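Cytochrome c (Shewanella violacea, PDB 6A3L) binds heme c covalently as a cytochrome c' and probably serves in electron transfer. Local coordinates at residues G28-G33 with S39-M44; L97-S100 with K106-K109. All coordinates share one frame; numbering follows the deposited sequence.

Contact 1: residues G28-G33 with S39-M44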
loop_
_atom_site.group_PDB
_atom_site.type_symbol
_atom_site.label_atom_id
_atom_site.label_comp_id
_atom_site.label_asym_id
_atom_site.label_seq_id
_atom_site.Cartn_x
_atom_site.Cartn_y
_atom_site.Cartn_z
ATOM N N GLY A 28 8.096 15.308 -2.006
ATOM C CA GLY A 28 8.856 16.358 -1.345
ATOM C C GLY A 28 10.196 16.609 -2.006
ATOM O O GLY A 28 10.587 17.760 -2.215
ATOM N N ALA A 29 10.911 15.538 -2.364
ATOM C CA ALA A 29 12.194 15.701 -3.043
ATOM C C ALA A 29 12.027 16.456 -4.358
ATOM O O ALA A 29 12.839 17.331 -4.690
ATOM C CB ALA A 29 12.850 14.337 -3.275
ATOM N N MET A 30 10.954 16.168 -5.101
ATOM C CA MET A 30 10.721 16.890 -6.347
ATOM C C MET A 30 10.367 18.348 -6.084
ATOM O O MET A 30 10.848 19.244 -6.784
ATOM C CB MET A 30 9.620 16.204 -7.144
ATOM C CG MET A 30 10.039 14.867 -7.706
ATOM S SD MET A 30 8.775 14.141 -8.754
ATOM C CE MET A 30 9.578 12.564 -9.072
ATOM N N LEU A 31 9.548 18.607 -5.065
ATOM C CA LEU A 31 9.159 19.981 -4.752
ATOM C C LEU A 31 10.340 20.795 -4.239
ATOM O O LEU A 31 10.462 21.985 -4.548
ATOM C CB LEU A 31 8.022 19.971 -3.729
ATOM C CG LEU A 31 6.671 19.645 -4.366
ATOM C CD1 LEU A 31 5.568 19.586 -3.343
ATOM C CD2 LEU A 31 6.341 20.676 -5.450
ATOM N N LYS A 32 11.213 20.178 -3.453
ATOM C CA LYS A 32 12.333 20.864 -2.824
ATOM C C LYS A 32 13.568 20.938 -3.715
ATOM O O LYS A 32 14.627 21.364 -3.244
ATOM C CB LYS A 32 12.686 20.186 -1.490
ATOM C CG LYS A 32 11.611 20.368 -0.419
ATOM C CD LYS A 32 11.691 19.308 0.690
ATOM C CE LYS A 32 10.323 19.144 1.382
ATOM N NZ LYS A 32 10.407 18.680 2.798
ATOM N N GLY A 33 13.480 20.487 -4.964
ATOM C CA GLY A 33 14.585 20.610 -5.893
ATOM C C GLY A 33 15.667 19.564 -5.734
ATOM O O GLY A 33 16.698 19.654 -6.410
ATOM N N SER A 39 5.963 15.228 -13.673
ATOM C CA SER A 39 4.545 15.265 -13.339
ATOM C C SER A 39 3.959 13.855 -13.285
ATOM O O SER A 39 3.275 13.508 -12.313
ATOM C CB SER A 39 3.776 16.163 -14.312
ATOM O OG SER A 39 3.948 15.773 -15.662
ATOM N N GLU A 40 4.280 13.000 -14.270
ATOM C CA GLU A 40 3.700 11.653 -14.271
ATOM C C GLU A 40 4.100 10.912 -13.013
ATOM O O GLU A 40 3.263 10.320 -12.331
ATOM C CB GLU A 40 4.129 10.836 -15.504
ATOM C CG GLU A 40 3.896 11.533 -16.845
ATOM C CD GLU A 40 4.124 10.649 -18.086
ATOM O OE1 GLU A 40 3.377 10.850 -19.086
ATOM O OE2 GLU A 40 5.082 9.822 -18.095
ATOM N N ILE A 41 5.376 10.969 -12.664
ATOM C CA ILE A 41 5.815 10.288 -11.460
ATOM C C ILE A 41 5.186 10.924 -10.222
ATOM O O ILE A 41 4.759 10.215 -9.297
ATOM C CB ILE A 41 7.351 10.269 -11.422
ATOM C CG1 ILE A 41 7.850 9.486 -12.652
ATOM C CG2 ILE A 41 7.847 9.625 -10.133
ATOM C CD1 ILE A 41 9.341 9.352 -12.763
ATOM N N PHE A 42 5.076 12.266 -10.201
ATOM C CA PHE A 42 4.446 12.959 -9.074
ATOM C C PHE A 42 2.994 12.519 -8.874
ATOM O O PHE A 42 2.557 12.263 -7.742
ATOM C CB PHE A 42 4.522 14.473 -9.279
ATOM C CG PHE A 42 4.208 15.270 -8.041
ATOM C CD1 PHE A 42 2.895 15.566 -7.703
ATOM C CD2 PHE A 42 5.231 15.720 -7.214
ATOM C CE1 PHE A 42 2.606 16.293 -6.564
ATOM C CE2 PHE A 42 4.949 16.461 -6.055
ATOM C CZ PHE A 42 3.637 16.743 -5.730
ATOM N N THR A 43 2.215 12.466 -9.961
ATOM C CA THR A 43 0.833 12.004 -9.857
ATOM C C THR A 43 0.773 10.540 -9.415
ATOM O O THR A 43 -0.106 10.149 -8.636
ATOM C CB THR A 43 0.130 12.195 -11.198
ATOM O OG1 THR A 43 0.123 13.581 -11.527
ATOM C CG2 THR A 43 -1.297 11.718 -11.145
ATOM N N MET A 44 1.701 9.715 -9.901
ATOM C CA MET A 44 1.759 8.335 -9.430
ATOM C C MET A 44 2.015 8.280 -7.933
ATOM O O MET A 44 1.373 7.502 -7.218
ATOM C CB MET A 44 2.840 7.563 -10.170
ATOM C CG MET A 44 3.163 6.235 -9.492
ATOM S SD MET A 44 4.747 5.638 -10.080
ATOM C CE MET A 44 4.346 5.436 -11.831
#
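Met-30 and Leu-31, in the last turn of helix 6-31, meet Phe-42 and Ile-41, in the first turns of helix 39-53. Met-30 reaches across as an extended rod (chi2 and chi3 both near -175°) and slides past Phe-42 in the opposite direction. Its SD comes up at the ring edge, near the ring plane, 4.2 Å from CD2 of Phe-42. One bond further, CE of Met-30 lies 3.6 Å from CG2 of Ile-41, the two side chains crossing at about a right angle. Leu-31 approaches the same ring obliquely, its CG 4.0 Å from CE2 of Phe-42. No hydrogen bond spans the two segments. With Phe-42 cut back to an alanine, Met-30 SD and the Leu-31 isobutyl group would probably lose their shared aromatic partner, opening a gap between the two helices.

This packed side gives way to solvent around Lys-32, Gly-33, Ser-39 and Glu-40, which are exposed. There Gly-33 ends the helix in a Schellman motif, with positive phi (80°) and a weak bond from its N to Met-30 O at 3.4 Å. Asp-38 OD1 in turn accepts from the N of Ile-41. Phe-37, in the connecting loop, stacks on Phe-42, and helix 105-126 completes the surroundings, covering both Leu-31 and Phe-42.

Contact 2: residues L97-S100 with K106-K109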
loop_
_atom_site.group_PDB
_atom_site.type_symbol
_atom_site.label_atom_id
_atom_site.label_comp_id
_atom_site.label_asym_id
_atom_site.label_seq_id
_atom_site.Cartn_x
_atom_site.Cartn_y
_atom_site.Cartn_z
ATOM N N LEU A 97 -3.885 14.552 -4.832
ATOM C CA LEU A 97 -3.993 13.818 -6.089
ATOM C C LEU A 97 -4.700 14.645 -7.150
ATOM O O LEU A 97 -4.374 14.555 -8.343
ATOM C CB LEU A 97 -4.736 12.500 -5.852
ATOM C CG LEU A 97 -5.008 11.617 -7.083
ATOM C CD1 LEU A 97 -3.758 11.388 -7.901
ATOM C CD2 LEU A 97 -5.610 10.299 -6.644
ATOM N N LEU A 98 -5.696 15.431 -6.735
ATOM C CA LEU A 98 -6.403 16.287 -7.682
ATOM C C LEU A 98 -5.499 17.418 -8.156
ATOM O O LEU A 98 -5.482 17.756 -9.342
ATOM C CB LEU A 98 -7.672 16.848 -7.035
ATOM C CG LEU A 98 -8.894 17.022 -7.954
ATOM C CD1 LEU A 98 -10.095 17.551 -7.171
ATOM C CD2 LEU A 98 -8.631 17.876 -9.199
ATOM N N ALA A 99 -4.725 17.992 -7.235
ATOM C CA ALA A 99 -3.786 19.045 -7.591
ATOM C C ALA A 99 -2.749 18.545 -8.588
ATOM O O ALA A 99 -2.380 19.265 -9.522
ATOM C CB ALA A 99 -3.102 19.560 -6.330
ATOM N N SER A 100 -2.264 17.308 -8.402
ATOM C CA SER A 100 -1.266 16.744 -9.306
ATOM C C SER A 100 -1.785 16.640 -10.738
ATOM O O SER A 100 -0.998 16.410 -11.659
ATOM C CB SER A 100 -0.801 15.360 -8.799
ATOM O OG SER A 100 -1.787 14.353 -9.003
ATOM N N LYS A 106 2.394 26.368 -7.267
ATOM C CA LYS A 106 2.116 26.873 -5.936
ATOM C C LYS A 106 0.919 26.162 -5.318
ATOM O O LYS A 106 0.929 25.903 -4.112
ATOM C CB LYS A 106 1.918 28.394 -5.987
ATOM C CG LYS A 106 1.342 29.000 -4.700
ATOM C CD LYS A 106 0.815 30.430 -4.876
ATOM C CE LYS A 106 1.789 31.445 -4.276
ATOM N NZ LYS A 106 1.084 32.608 -3.671
ATOM N N LEU A 107 0.066 25.633 -6.186
ATOM C CA LEU A 107 -1.059 24.820 -5.765
ATOM C C LEU A 107 -0.513 23.452 -5.315
ATOM O O LEU A 107 -1.007 22.881 -4.344
ATOM C CB LEU A 107 -2.058 24.644 -6.908
ATOM C CG LEU A 107 -3.447 24.131 -6.522
ATOM C CD1 LEU A 107 -4.527 24.871 -7.297
ATOM C CD2 LEU A 107 -3.548 22.631 -6.750
ATOM N N LEU A 108 0.502 22.927 -6.014
ATOM C CA LEU A 108 1.087 21.648 -5.631
ATOM C C LEU A 108 1.789 21.743 -4.289
ATOM O O LEU A 108 1.591 20.896 -3.412
ATOM C CB LEU A 108 2.019 21.112 -6.717
ATOM C CG LEU A 108 1.273 20.195 -7.688
ATOM C CD1 LEU A 108 0.766 19.013 -6.903
ATOM C CD2 LEU A 108 0.085 20.851 -8.408
ATOM N N LYS A 109 2.590 22.782 -4.100
ATOM C CA LYS A 109 3.322 22.917 -2.851
ATOM C C LYS A 109 2.379 23.023 -1.659
ATOM O O LYS A 109 2.571 22.335 -0.650
ATOM C CB LYS A 109 4.246 24.137 -2.924
ATOM C CG LYS A 109 5.318 23.996 -3.998
ATOM C CD LYS A 109 6.321 25.140 -3.998
ATOM C CE LYS A 109 7.470 24.838 -4.964
ATOM N NZ LYS A 109 8.360 26.006 -5.209
#
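Leu-108 of helix 105-126 packs against the backbone and methyl group of Ala-99, near the C-terminal end of helix 79-99. Its CB leads to CG, which lies 4.2 Å from Ala-99 O, and there the side chain forks. One branch, CD2, closely approaches Ala-99 O at 3.1 Å, with Ala-99 C behind it at 3.7 Å. The other, CD1, lies 3.8 Å from Ser-100 N and also meets the Ala-99 methyl, 3.9 Å from CB. The two branches thus sit side by side over one face of the peptide between Ala-99 and Ser-100, and the small Ala-99 lets Leu-108 come this close. From the neighbouring position, with CG anti to the backbone N (chi1 -165°), Leu-107 directs its CD2 to the same alanine, although the modelled spacing there is doubtful.

Ser-100 turns its CB away from helix 105-126. Its OG donates back to Leu-97 O at 2.7 Å, with a C=O...donor angle of 120° and the donor 34° from the carbonyl plane. Helix 39-53 adjoins this side, with Ala-46 against both Leu-97 and Ser-100. Helices 79-99 and 105-126, antiparallel and joined by a short loop, form a helical hairpin, the last of the cytochrome c' four-helix bundle.

Overall arrangement
Contacts 1 and 2 lie in series along the chain, each joining two consecutive helices of the bundle, and their centres are 10 Å apart at the same end. They touch directly: Phe-42 makes two of the touches, with CD1 3.9 Å from Ser-100 CB and CE1 packed on Leu-108 CD1. A probable, weak hydrogen bond links Thr-43 OG1 to Ser-100 OG at 3.3 Å, and Leu-31 CD2 packs on Lys-109 CG at 3.8 Å. Both are structural packing away from the heme: the side chain of Phe-42 is about 12 Å from heme c and that of Leu-108 about 14 Å. Helix 105-126, which contributes to contact 2, also carries Cys-119, Cys-122 and the axial ligand His-123.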